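Local coordinates for protein free methionine-R-sulfoxide reductase (Saccharomyces cerevisiae, PDB 1F5M) that catalyses the thioredoxin-dependent reduction of free L-methionine (R)-S-oxide to methionine and so protects the yeast cell against oxidative stress, at residues A61-W66 with D151-E156; Q86-C91 with A124-T129. All blocks are in the same frame, centred on the assembly; numbering follows the deposited sequence.

Contact 1: residues A61-W66 with D151-E156; sequences AVDINW and DCLDYE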
loop_
_atom_site.group_PDB
_atom_site.type_symbol
_atom_site.label_atom_id
_atom_site.label_comp_id
_atom_site.label_asym_id
_atom_site.label_seq_id
_atom_site.Cartn_x
_atom_site.Cartn_y
_atom_site.Cartn_z
ATOM N N ALA B 61 18.040 1.365 9.139
ATOM C CA ALA B 61 19.014 0.698 8.299
ATOM C C ALA B 61 18.887 -0.833 8.257
ATOM O O ALA B 61 19.888 -1.553 8.219
ATOM C CB ALA B 61 20.457 1.127 8.723
ATOM N N VAL B 62 17.648 -1.314 8.310
ATOM C CA VAL B 62 17.340 -2.714 8.178
ATOM C C VAL B 62 16.955 -2.746 6.686
ATOM O O VAL B 62 16.110 -1.938 6.226
ATOM C CB VAL B 62 16.133 -3.101 9.067
ATOM C CG1 VAL B 62 15.731 -4.542 8.789
ATOM C CG2 VAL B 62 16.526 -2.990 10.568
ATOM N N ASP B 63 17.571 -3.640 5.917
ATOM C CA ASP B 63 17.299 -3.689 4.474
ATOM C C ASP B 63 15.996 -4.428 4.178
ATOM O O ASP B 63 16.003 -5.517 3.613
ATOM C CB ASP B 63 18.493 -4.356 3.789
ATOM C CG ASP B 63 18.564 -4.092 2.314
ATOM O OD1 ASP B 63 17.797 -3.281 1.726
ATOM O OD2 ASP B 63 19.446 -4.696 1.709
ATOM N N ILE B 64 14.862 -3.847 4.574
ATOM C CA ILE B 64 13.583 -4.503 4.339
ATOM C C ILE B 64 13.135 -4.372 2.873
ATOM O O ILE B 64 13.569 -3.460 2.167
ATOM C CB ILE B 64 12.465 -3.939 5.263
ATOM C CG1 ILE B 64 12.245 -2.449 4.958
ATOM C CG2 ILE B 64 12.863 -4.139 6.739
ATOM C CD1 ILE B 64 10.913 -1.970 5.366
ATOM N N ASN B 65 12.311 -5.321 2.428
ATOM C CA ASN B 65 11.756 -5.363 1.086
ATOM C C ASN B 65 10.238 -5.474 1.124
ATOM O O ASN B 65 9.590 -5.447 0.086
ATOM C CB ASN B 65 12.334 -6.504 0.221
ATOM C CG ASN B 65 12.331 -7.867 0.904
ATOM O OD1 ASN B 65 12.857 -8.032 1.994
ATOM N ND2 ASN B 65 11.783 -8.865 0.221
ATOM N N TRP B 66 9.658 -5.558 2.309
ATOM C CA TRP B 66 8.202 -5.613 2.340
ATOM C C TRP B 66 7.714 -5.264 3.702
ATOM O O TRP B 66 8.311 -5.697 4.715
ATOM C CB TRP B 66 7.723 -6.995 1.987
ATOM C CG TRP B 66 6.400 -7.047 1.348
ATOM C CD1 TRP B 66 6.148 -6.940 0.004
ATOM C CD2 TRP B 66 5.133 -7.292 1.974
ATOM N NE1 TRP B 66 4.821 -7.114 -0.243
ATOM C CE2 TRP B 66 4.162 -7.331 0.934
ATOM C CE3 TRP B 66 4.719 -7.489 3.290
ATOM C CZ2 TRP B 66 2.810 -7.558 1.171
ATOM C CZ3 TRP B 66 3.356 -7.729 3.535
ATOM C CH2 TRP B 66 2.420 -7.762 2.470
ATOM N N ASP B 151 9.205 -8.168 5.635
ATOM C CA ASP B 151 10.233 -9.073 5.051
ATOM C C ASP B 151 11.566 -8.305 5.027
ATOM O O ASP B 151 11.572 -7.084 4.824
ATOM C CB ASP B 151 9.969 -9.459 3.586
ATOM C CG ASP B 151 8.825 -10.416 3.407
ATOM O OD1 ASP B 151 8.080 -10.653 4.360
ATOM O OD2 ASP B 151 8.642 -10.917 2.269
ATOM N N CYS B 152 12.679 -9.024 5.203
ATOM C CA CYS B 152 14.022 -8.423 5.151
ATOM C C CYS B 152 14.914 -9.165 4.171
ATOM O O CYS B 152 14.870 -10.400 4.091
ATOM C CB CYS B 152 14.659 -8.446 6.567
ATOM S SG CYS B 152 16.360 -7.810 6.685
ATOM N N LEU B 153 15.795 -8.435 3.489
ATOM C CA LEU B 153 16.713 -9.038 2.518
ATOM C C LEU B 153 17.892 -9.761 3.133
ATOM O O LEU B 153 18.565 -10.509 2.438
ATOM C CB LEU B 153 17.248 -7.986 1.554
ATOM C CG LEU B 153 16.148 -7.407 0.647
ATOM C CD1 LEU B 153 16.739 -6.301 -0.207
ATOM C CD2 LEU B 153 15.581 -8.477 -0.229
ATOM N N ASP B 154 18.170 -9.506 4.414
ATOM C CA ASP B 154 19.276 -10.202 5.095
ATOM C C ASP B 154 18.705 -11.169 6.123
ATOM O O ASP B 154 17.568 -10.994 6.574
ATOM C CB ASP B 154 20.191 -9.216 5.862
ATOM C CG ASP B 154 20.803 -8.112 4.974
ATOM O OD1 ASP B 154 21.344 -8.419 3.893
ATOM O OD2 ASP B 154 20.773 -6.923 5.390
ATOM N N TYR B 155 19.490 -12.183 6.504
ATOM C CA TYR B 155 19.079 -13.107 7.558
ATOM C C TYR B 155 19.119 -12.316 8.866
ATOM O O TYR B 155 19.756 -11.266 8.944
ATOM C CB TYR B 155 20.083 -14.275 7.726
ATOM C CG TYR B 155 20.207 -15.198 6.530
ATOM C CD1 TYR B 155 21.330 -15.172 5.715
ATOM C CD2 TYR B 155 19.172 -16.050 6.182
ATOM C CE1 TYR B 155 21.432 -15.964 4.577
ATOM C CE2 TYR B 155 19.258 -16.846 5.039
ATOM C CZ TYR B 155 20.398 -16.783 4.245
ATOM O OH TYR B 155 20.451 -17.477 3.063
ATOM N N GLU B 156 18.425 -12.809 9.890
ATOM C CA GLU B 156 18.464 -12.185 11.208
ATOM C C GLU B 156 18.160 -10.692 11.221
ATOM O O GLU B 156 18.820 -9.903 11.913
ATOM C CB GLU B 156 19.850 -12.428 11.837
ATOM C CG GLU B 156 20.214 -13.910 12.065
ATOM C CD GLU B 156 21.744 -14.184 11.997
ATOM O OE1 GLU B 156 22.145 -15.365 11.823
ATOM O OE2 GLU B 156 22.560 -13.228 12.118
HETATM O O HOH W 1 19.292 -5.600 7.111
HETATM O O HOH W 2 21.360 -6.388 2.054
#

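Contact 2: residues Q86-C91 with A124-T129; sequences QGKVAC and ACDGET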
loop_
_atom_site.group_PDB
_atom_site.type_symbol
_atom_site.label_atom_id
_atom_site.label_comp_id
_atom_site.label_asym_id
_atom_site.label_seq_id
_atom_site.Cartn_x
_atom_site.Cartn_y
_atom_site.Cartn_z
ATOM N N GLN B 86 3.822 -1.917 1.535
ATOM C CA GLN B 86 4.881 -1.193 0.809
ATOM C C GLN B 86 5.839 -2.302 0.367
ATOM O O GLN B 86 6.221 -3.196 1.152
ATOM C CB GLN B 86 5.658 -0.186 1.686
ATOM C CG GLN B 86 4.829 0.846 2.381
ATOM C CD GLN B 86 4.168 1.819 1.404
ATOM O OE1 GLN B 86 2.984 2.127 1.554
ATOM N NE2 GLN B 86 4.918 2.314 0.433
ATOM N N GLY B 87 6.260 -2.263 -0.883
ATOM C CA GLY B 87 7.181 -3.299 -1.363
ATOM C C GLY B 87 6.779 -3.889 -2.713
ATOM O O GLY B 87 6.013 -3.275 -3.456
ATOM N N LYS B 88 7.292 -5.074 -3.049
ATOM C CA LYS B 88 6.957 -5.677 -4.324
ATOM C C LYS B 88 5.703 -6.518 -4.228
ATOM O O LYS B 88 5.318 -6.892 -3.141
ATOM C CB LYS B 88 8.121 -6.521 -4.821
ATOM C CG LYS B 88 9.359 -5.694 -5.033
ATOM C CD LYS B 88 10.495 -6.601 -5.413
ATOM C CE LYS B 88 11.710 -5.766 -5.852
ATOM N NZ LYS B 88 12.849 -6.680 -6.121
ATOM N N VAL B 89 5.059 -6.758 -5.382
ATOM C CA VAL B 89 3.841 -7.579 -5.511
ATOM C C VAL B 89 3.965 -8.875 -4.648
ATOM O O VAL B 89 5.023 -9.497 -4.570
ATOM C CB VAL B 89 3.613 -7.862 -7.032
ATOM C CG1 VAL B 89 2.630 -8.990 -7.258
ATOM C CG2 VAL B 89 3.063 -6.547 -7.696
ATOM N N ALA B 90 2.858 -9.264 -4.012
ATOM C CA ALA B 90 2.830 -10.374 -3.081
ATOM C C ALA B 90 1.652 -11.328 -3.256
ATOM O O ALA B 90 0.689 -11.019 -3.976
ATOM C CB ALA B 90 2.798 -9.811 -1.667
ATOM N N CYS B 91 1.745 -12.458 -2.549
ATOM C CA CYS B 91 0.739 -13.513 -2.568
ATOM C C CYS B 91 -0.612 -12.938 -2.101
ATOM O O CYS B 91 -0.674 -12.152 -1.150
ATOM C CB CYS B 91 1.189 -14.664 -1.652
ATOM S SG CYS B 91 2.965 -15.126 -1.680
ATOM N N ALA B 124 7.025 -18.068 -0.009
ATOM C CA ALA B 124 7.758 -16.906 -0.463
ATOM C C ALA B 124 6.991 -16.100 -1.518
ATOM O O ALA B 124 6.632 -16.639 -2.577
ATOM C CB ALA B 124 9.112 -17.345 -1.050
ATOM N N CYS B 125 6.742 -14.829 -1.236
ATOM C CA CYS B 125 6.089 -13.937 -2.229
ATOM C C CYS B 125 7.274 -13.280 -2.983
ATOM O O CYS B 125 7.221 -13.000 -4.187
ATOM C CB CYS B 125 5.196 -12.899 -1.527
ATOM S SG CYS B 125 3.917 -13.705 -0.493
ATOM N N ASP B 126 8.353 -13.046 -2.261
ATOM C CA ASP B 126 9.571 -12.459 -2.841
ATOM C C ASP B 126 10.663 -13.504 -2.638
ATOM O O ASP B 126 10.988 -13.877 -1.493
ATOM C CB ASP B 126 9.948 -11.143 -2.129
ATOM C CG ASP B 126 11.111 -10.386 -2.845
ATOM O OD1 ASP B 126 12.023 -11.043 -3.421
ATOM O OD2 ASP B 126 11.124 -9.123 -2.820
ATOM N N GLY B 127 11.219 -13.998 -3.740
ATOM C CA GLY B 127 12.269 -14.990 -3.619
ATOM C C GLY B 127 13.502 -14.466 -2.909
ATOM O O GLY B 127 14.345 -15.277 -2.507
ATOM N N GLU B 128 13.638 -13.143 -2.733
ATOM C CA GLU B 128 14.851 -12.638 -2.052
ATOM C C GLU B 128 14.707 -12.441 -0.567
ATOM O O GLU B 128 15.659 -12.023 0.095
ATOM C CB GLU B 128 15.297 -11.309 -2.634
ATOM C CG GLU B 128 16.182 -11.479 -3.821
ATOM C CD GLU B 128 15.647 -10.675 -4.970
ATOM O OE1 GLU B 128 16.133 -9.538 -5.218
ATOM O OE2 GLU B 128 14.695 -11.202 -5.608
ATOM N N THR B 129 13.518 -12.720 -0.032
ATOM C CA THR B 129 13.324 -12.522 1.364
ATOM C C THR B 129 14.183 -13.554 2.110
ATOM O O THR B 129 14.171 -14.731 1.756
ATOM C CB THR B 129 11.810 -12.691 1.728
ATOM O OG1 THR B 129 11.045 -11.620 1.142
ATOM C CG2 THR B 129 11.624 -12.648 3.255
HETATM O O HOH W 3 13.299 -7.741 -3.401
HETATM O O HOH W 4 8.955 -7.475 -1.715
HETATM O O HOH W 5 12.608 -10.124 -6.106
#

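Contact 1: residues A61-W66 with D151-E156
Three backbone hydrogen bonds join Asp-63, Asn-65 and Trp-66 to Asp-151 and Leu-153. Leu-153 N gives a nearly straight bond of 2.9 Å to Asp-63 O, with an N-H...O angle of 170°. Asn-65 N bonds to Asp-151 O at 3.1 Å, and Asp-151 N returns a bond of 2.8 Å to Trp-66 O. Asn-65 and Trp-66 together face Asp-151, a classic beta bulge where strand 64-72 begins and its antiparallel neighbour 144-152 ends, in the central sheet of the GAF domain. Ile-64, opposite Cys-152, suits the side of the sheet packed by helix 42-59, touching Trp-54 and Tyr-57. With CG between its backbone N and carbonyl carbon (chi1 49°), Asn-65 brings its amide against Leu-153, whose CD2 lies 3.5 Å from Asn-65 CG; its ND2 binds Thr-129 and Asp-126. An alanine here would probably leave those two without their amide donor and open a gap beside the Leu-153 methyl. On the other face Trp-66 CB rests against Asp-151 CB at 3.7 Å, while the indole stacks with Phe-85. Asp-63 and Asp-154, like charges near each other, are bridged by two waters: one donates to Asp-63 OD2 and Asp-154 OD1, the other accepts from Asp-63 N and donates to Asp-154 OD2.

Contact 2: residues Q86-C91 with A124-T129
Cys-91 and Cys-125 are joined by a disulfide, SG to SG 2.1 Å, which ties the loop between strands 79-85 and 93-95 of the GAF domain to the loop leading into strand 131-138. Beside the bridge the methyl of Ala-90 lies 3.9 Å from Cys-125 CB; a small residue suits this place, since the same methyl also packs on Trp-66 and Tyr-70. No direct hydrogen bond links the two loops, and the rest of the contact passes through Lys-88. From its CB, which points toward the loop 124-129, CG is set anti to the carbonyl carbon (chi1 -61°), and beyond it the chain runs extended. CD passes Asp-126 OD2 at 3.7 Å, the two side chains crossing obliquely. CE carries the chain on to NZ, which remains 4.5 Å from Asp-126 OD2 and so stops short of a salt bridge. A water bridges them, accepting from Lys-88 NZ at 3.0 Å and donating to Asp-126 OD2. A long flexible amine suits a partly exposed site like this, where its charge comes near both Asp-126 and Glu-128, whose OE1 lies 4.4 Å from Lys-88 NZ, and would probably offset part of their negative charge. Neighbouring backbone also belongs to the dimer interface: Gly-87 O and Ala-90 O accept from Ser-51 and Asn-48 of the second subunit. Asp-126 itself is held in an Asx turn, Glu-128 N meeting its OD1 at 2.7 Å on the anti side, 33° out of the carboxylate plane.

The centres of contact 1 and contact 2 lie about 11 Å apart at one end of the same GAF domain. Along the chain contact 2 is nested within the loop closed by contact 1, the order being 61-66, 86-91, 124-129 and 151-156. Contact 1 pairs the central strands 64-72 and 144-152, whereas contact 2 joins loops that follow strand 79-85 and precede strand 131-138, the neighbours of that pair on either side. Thr-129 OG1 probably hydrogen-bonds Asp-151 OD2 (2.7 Å), and Leu-153 packs on Glu-128. The disulfide-tied loops are thus fastened to the sheet's central pair, and contact 2 alone reaches the second subunit.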